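Local coordinates for magnesium and cobalt efflux protein (Bordetella parapertussis, PDB 3JTF) that binds AMP through its paired CBS domains and, as part of a longer protein, probably takes part in magnesium and cobalt ion transport, at residues 43-55 / 70-82. Sequence-based numbering, arbitrary orientation.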
loop_
_atom_site.group_PDB
_atom_site.type_symbol
_atom_site.label_atom_id
_atom_site.label_comp_id
_atom_site.label_asym_id
_atom_site.label_seq_id
_atom_site.Cartn_x
_atom_site.Cartn_y
_atom_site.Cartn_z
ATOM N N VAL B 43 14.334 -2.220 -6.960
ATOM C CA VAL B 43 14.876 -1.880 -8.259
ATOM C C VAL B 43 16.299 -2.346 -8.372
ATOM O O VAL B 43 17.089 -2.196 -7.421
ATOM C CB VAL B 43 14.787 -0.349 -8.488
ATOM C CG1 VAL B 43 15.416 0.030 -9.846
ATOM C CG2 VAL B 43 13.297 0.100 -8.422
ATOM N N TYR B 44 16.626 -2.991 -9.494
ATOM C CA TYR B 44 17.997 -3.402 -9.728
ATOM C C TYR B 44 18.581 -2.826 -11.006
ATOM O O TYR B 44 17.893 -2.276 -11.830
ATOM C CB TYR B 44 18.133 -4.929 -9.720
ATOM C CG TYR B 44 17.561 -5.616 -10.935
ATOM C CD1 TYR B 44 18.343 -5.843 -12.060
ATOM C CD2 TYR B 44 16.230 -6.043 -10.950
ATOM C CE1 TYR B 44 17.815 -6.501 -13.195
ATOM C CE2 TYR B 44 15.698 -6.716 -12.045
ATOM C CZ TYR B 44 16.481 -6.942 -13.160
ATOM O OH TYR B 44 15.937 -7.594 -14.258
ATOM N N GLU B 45 19.887 -2.996 -11.143
ATOM C CA GLU B 45 20.593 -2.627 -12.361
ATOM C C GLU B 45 21.648 -3.655 -12.642
ATOM O O GLU B 45 22.423 -4.042 -11.743
ATOM C CB GLU B 45 21.180 -1.211 -12.261
ATOM C CG GLU B 45 21.707 -0.644 -13.614
ATOM C CD GLU B 45 21.978 0.856 -13.528
ATOM O OE1 GLU B 45 21.922 1.398 -12.398
ATOM O OE2 GLU B 45 22.235 1.492 -14.572
ATOM N N ASP B 46 21.645 -4.131 -13.892
ATOM C CA ASP B 46 22.612 -5.088 -14.417
ATOM C C ASP B 46 22.539 -6.524 -13.875
ATOM O O ASP B 46 22.819 -7.467 -14.634
ATOM C CB ASP B 46 24.051 -4.555 -14.309
ATOM C CG ASP B 46 24.284 -3.316 -15.180
ATOM O OD1 ASP B 46 24.103 -3.387 -16.419
ATOM O OD2 ASP B 46 24.675 -2.259 -14.633
ATOM N N ASP B 47 22.244 -6.720 -12.602
ATOM C CA ASP B 47 22.089 -8.069 -12.009
ATOM C C ASP B 47 20.962 -7.922 -10.982
ATOM O O ASP B 47 20.884 -6.889 -10.307
ATOM C CB ASP B 47 23.356 -8.514 -11.276
ATOM C CG ASP B 47 23.218 -9.900 -10.595
ATOM O OD1 ASP B 47 23.492 -10.965 -11.228
ATOM O OD2 ASP B 47 22.915 -9.957 -9.400
ATOM N N ARG B 48 20.101 -8.929 -10.869
ATOM C CA ARG B 48 18.944 -8.847 -9.981
ATOM C C ARG B 48 19.284 -8.699 -8.503
ATOM O O ARG B 48 18.476 -8.199 -7.746
ATOM C CB ARG B 48 18.012 -10.053 -10.186
ATOM C CG ARG B 48 18.629 -11.391 -9.939
ATOM C CD ARG B 48 17.502 -12.455 -9.684
ATOM N NE ARG B 48 16.803 -12.079 -8.450
ATOM C CZ ARG B 48 15.542 -12.375 -8.128
ATOM N NH1 ARG B 48 14.759 -13.081 -8.939
ATOM N NH2 ARG B 48 15.066 -11.943 -6.967
ATOM N N ASP B 49 20.452 -9.132 -8.069
ATOM C CA ASP B 49 20.842 -8.856 -6.702
ATOM C C ASP B 49 21.533 -7.495 -6.510
ATOM O O ASP B 49 21.818 -7.131 -5.366
ATOM C CB ASP B 49 21.748 -9.933 -6.168
ATOM C CG ASP B 49 21.024 -11.267 -5.953
ATOM O OD1 ASP B 49 19.820 -11.316 -5.632
ATOM O OD2 ASP B 49 21.677 -12.260 -6.173
ATOM N N ASN B 50 21.783 -6.758 -7.595
ATOM C CA ASN B 50 22.360 -5.409 -7.489
ATOM C C ASN B 50 21.221 -4.375 -7.293
ATOM O O ASN B 50 20.885 -3.576 -8.194
ATOM C CB ASN B 50 23.230 -5.102 -8.703
ATOM C CG ASN B 50 24.014 -3.808 -8.550
ATOM O OD1 ASN B 50 24.493 -3.511 -7.479
ATOM N ND2 ASN B 50 24.112 -3.026 -9.615
ATOM N N ILE B 51 20.638 -4.423 -6.106
ATOM C CA ILE B 51 19.511 -3.619 -5.739
ATOM C C ILE B 51 19.976 -2.188 -5.498
ATOM O O ILE B 51 20.906 -1.951 -4.713
ATOM C CB ILE B 51 18.857 -4.123 -4.435
ATOM C CG1 ILE B 51 18.314 -5.521 -4.600
ATOM C CG2 ILE B 51 17.680 -3.172 -3.972
ATOM C CD1 ILE B 51 17.269 -5.644 -5.596
ATOM N N ILE B 52 19.365 -1.237 -6.186
ATOM C CA ILE B 52 19.788 0.160 -6.079
ATOM C C ILE B 52 18.730 0.990 -5.343
ATOM O O ILE B 52 18.879 2.191 -5.213
ATOM C CB ILE B 52 20.117 0.772 -7.459
ATOM C CG1 ILE B 52 18.929 0.663 -8.413
ATOM C CG2 ILE B 52 21.395 0.102 -8.091
ATOM C CD1 ILE B 52 18.976 1.682 -9.554
ATOM N N GLY B 53 17.663 0.338 -4.890
ATOM C CA GLY B 53 16.652 0.969 -4.111
ATOM C C GLY B 53 15.248 0.421 -4.298
ATOM O O GLY B 53 15.076 -0.677 -4.808
ATOM N N ILE B 54 14.268 1.195 -3.849
ATOM C CA ILE B 54 12.859 0.854 -3.889
ATOM C C ILE B 54 12.084 1.933 -4.625
ATOM O O ILE B 54 12.281 3.116 -4.385
ATOM C CB ILE B 54 12.244 0.764 -2.487
ATOM C CG1 ILE B 54 13.104 -0.117 -1.570
ATOM C CG2 ILE B 54 10.745 0.264 -2.587
ATOM C CD1 ILE B 54 13.153 -1.602 -1.946
ATOM N N LEU B 55 11.222 1.521 -5.547
ATOM C CA LEU B 55 10.369 2.463 -6.260
ATOM C C LEU B 55 8.947 2.286 -5.750
ATOM O O LEU B 55 8.433 1.171 -5.715
ATOM C CB LEU B 55 10.390 2.217 -7.771
ATOM C CG LEU B 55 9.493 3.154 -8.623
ATOM C CD1 LEU B 55 10.071 4.600 -8.596
ATOM C CD2 LEU B 55 9.464 2.637 -10.037
ATOM N N ASP B 70 13.632 12.043 -14.292
ATOM C CA ASP B 70 14.572 10.947 -14.267
ATOM C C ASP B 70 14.086 9.884 -13.251
ATOM O O ASP B 70 14.015 10.144 -12.061
ATOM C CB ASP B 70 15.946 11.494 -13.936
ATOM C CG ASP B 70 16.914 10.410 -13.580
ATOM O OD1 ASP B 70 17.040 9.389 -14.339
ATOM O OD2 ASP B 70 17.541 10.601 -12.516
ATOM N N ILE B 71 13.700 8.719 -13.752
ATOM C CA ILE B 71 13.080 7.668 -12.939
ATOM C C ILE B 71 14.061 7.253 -11.832
ATOM O O ILE B 71 13.687 6.929 -10.702
ATOM C CB ILE B 71 12.792 6.414 -13.780
ATOM C CG1 ILE B 71 12.027 6.702 -15.093
ATOM C CG2 ILE B 71 12.041 5.360 -12.979
ATOM C CD1 ILE B 71 11.005 7.838 -15.107
ATOM N N ARG B 72 15.343 7.277 -12.176
ATOM C CA ARG B 72 16.377 6.987 -11.212
ATOM C C ARG B 72 16.273 7.892 -9.963
ATOM O O ARG B 72 16.493 7.449 -8.843
ATOM C CB ARG B 72 17.738 7.047 -11.916
ATOM C CG ARG B 72 18.838 6.438 -11.182
ATOM C CD ARG B 72 20.151 6.643 -11.941
ATOM N NE ARG B 72 20.300 5.796 -13.105
ATOM C CZ ARG B 72 20.836 4.576 -13.098
ATOM N NH1 ARG B 72 21.236 3.999 -11.959
ATOM N NH2 ARG B 72 20.962 3.928 -14.240
ATOM N N SER B 73 15.829 9.128 -10.125
ATOM C CA SER B 73 15.709 10.017 -8.955
ATOM C C SER B 73 14.508 9.677 -8.066
ATOM O O SER B 73 14.461 10.097 -6.903
ATOM C CB SER B 73 15.684 11.489 -9.370
ATOM O OG SER B 73 14.613 11.738 -10.239
ATOM N N LEU B 74 13.580 8.869 -8.567
ATOM C CA LEU B 74 12.446 8.420 -7.744
ATOM C C LEU B 74 12.784 7.230 -6.849
ATOM O O LEU B 74 12.012 6.883 -5.972
ATOM C CB LEU B 74 11.268 8.048 -8.648
ATOM C CG LEU B 74 10.700 9.141 -9.576
ATOM C CD1 LEU B 74 9.543 8.585 -10.422
ATOM C CD2 LEU B 74 10.200 10.292 -8.779
ATOM N N VAL B 75 13.907 6.555 -7.119
ATOM C CA VAL B 75 14.262 5.312 -6.441
ATOM C C VAL B 75 14.848 5.680 -5.067
ATOM O O VAL B 75 15.828 6.389 -4.994
ATOM C CB VAL B 75 15.233 4.475 -7.285
ATOM C CG1 VAL B 75 15.612 3.170 -6.555
ATOM C CG2 VAL B 75 14.600 4.152 -8.662
ATOM N N ARG B 76 14.218 5.243 -3.990
ATOM C CA ARG B 76 14.675 5.640 -2.671
ATOM C C ARG B 76 15.576 4.539 -2.105
ATOM O O ARG B 76 15.429 3.371 -2.463
ATOM C CB ARG B 76 13.486 5.909 -1.770
ATOM C CG ARG B 76 12.565 7.018 -2.301
ATOM C CD ARG B 76 12.899 8.430 -1.761
ATOM N NE ARG B 76 14.260 8.838 -2.058
ATOM C CZ ARG B 76 14.655 9.450 -3.172
ATOM N NH1 ARG B 76 15.932 9.759 -3.309
ATOM N NH2 ARG B 76 13.799 9.750 -4.146
ATOM N N PRO B 77 16.521 4.924 -1.210
ATOM C CA PRO B 77 17.384 3.881 -0.641
ATOM C C PRO B 77 16.554 2.793 0.075
ATOM O O PRO B 77 15.553 3.085 0.736
ATOM C CB PRO B 77 18.300 4.636 0.321
ATOM C CG PRO B 77 18.199 6.094 -0.067
ATOM C CD PRO B 77 16.824 6.259 -0.670
ATOM N N ALA B 78 16.954 1.544 -0.113
ATOM C CA ALA B 78 16.327 0.415 0.532
ATOM C C ALA B 78 16.831 0.313 1.985
ATOM O O ALA B 78 17.928 0.735 2.310
ATOM C CB ALA B 78 16.663 -0.832 -0.198
ATOM N N VAL B 79 16.002 -0.230 2.841
ATOM C CA VAL B 79 16.446 -0.649 4.167
ATOM C C VAL B 79 16.766 -2.135 4.079
ATOM O O VAL B 79 15.905 -2.944 3.683
ATOM C CB VAL B 79 15.352 -0.374 5.201
ATOM C CG1 VAL B 79 15.843 -0.676 6.608
ATOM C CG2 VAL B 79 14.910 1.127 5.106
ATOM N N PHE B 80 18.007 -2.495 4.379
ATOM C CA PHE B 80 18.433 -3.875 4.389
ATOM C C PHE B 80 18.457 -4.400 5.826
ATOM O O PHE B 80 19.080 -3.802 6.672
ATOM C CB PHE B 80 19.832 -4.050 3.772
ATOM C CG PHE B 80 19.894 -3.692 2.312
ATOM C CD1 PHE B 80 19.621 -4.646 1.349
ATOM C CD2 PHE B 80 20.222 -2.410 1.918
ATOM C CE1 PHE B 80 19.632 -4.322 -0.034
ATOM C CE2 PHE B 80 20.231 -2.052 0.566
ATOM C CZ PHE B 80 19.933 -3.021 -0.427
ATOM N N ILE B 81 17.722 -5.475 6.103
ATOM C CA ILE B 81 17.647 -6.025 7.454
ATOM C C ILE B 81 18.074 -7.491 7.486
ATOM O O ILE B 81 17.798 -8.270 6.544
ATOM C CB ILE B 81 16.231 -5.868 8.092
ATOM C CG1 ILE B 81 15.221 -6.780 7.430
ATOM C CG2 ILE B 81 15.764 -4.360 8.067
ATOM C CD1 ILE B 81 13.825 -6.890 8.152
ATOM N N PRO B 82 18.717 -7.905 8.584
ATOM C CA PRO B 82 19.088 -9.309 8.647
ATOM C C PRO B 82 17.924 -10.267 8.833
ATOM O O PRO B 82 16.910 -9.956 9.486
ATOM C CB PRO B 82 20.032 -9.398 9.885
ATOM C CG PRO B 82 19.775 -8.235 10.659
ATOM C CD PRO B 82 19.267 -7.131 9.699
HETATM O O HOH W 1 18.596 4.483 -4.082
#
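Ile54 and Arg76 join the two segments by their backbones as a single antiparallel, hydrogen-bonded pair: Ile54 N donates a hydrogen bond to Arg76 O at 2.8 Å, and Arg76 N returns one to Ile54 O at 2.9 Å. Next to it, Gly53 CA lies 3.2 Å from Arg76 O and 3.4 Å from Val75 CG1; having no side chain, the glycine lets both come this close, and its positive phi of 148° also suits glycine. Val75 turns CG1 anti to its own N (chi1 179°), which lays that methyl against the glycine and near Val43.

The small Ala78 CB fits against Ile54 CG1 at 3.9 Å, while Leu55 CD1 meets Leu74 CB.

A salt bridge joins the extended Glu45 to Arg72, whose chain bends at chi3. Arg72 grips end-on, NH1 to Glu45 OE1 at 2.7 Å on its syn side and NH2 to Glu45 OE2 at 2.8 Å from above the carboxylate plane; both oxygens lie near the guanidinium plane.

Residues 75-78 cross strand 51-56, an edge strand of its sheet within this chain, before strand 80-82 joins strand 101-105 in the other sheet, so the contact connects the two CBS halves. Ile54 also touches Leu101 and the AMP-binding Arg40.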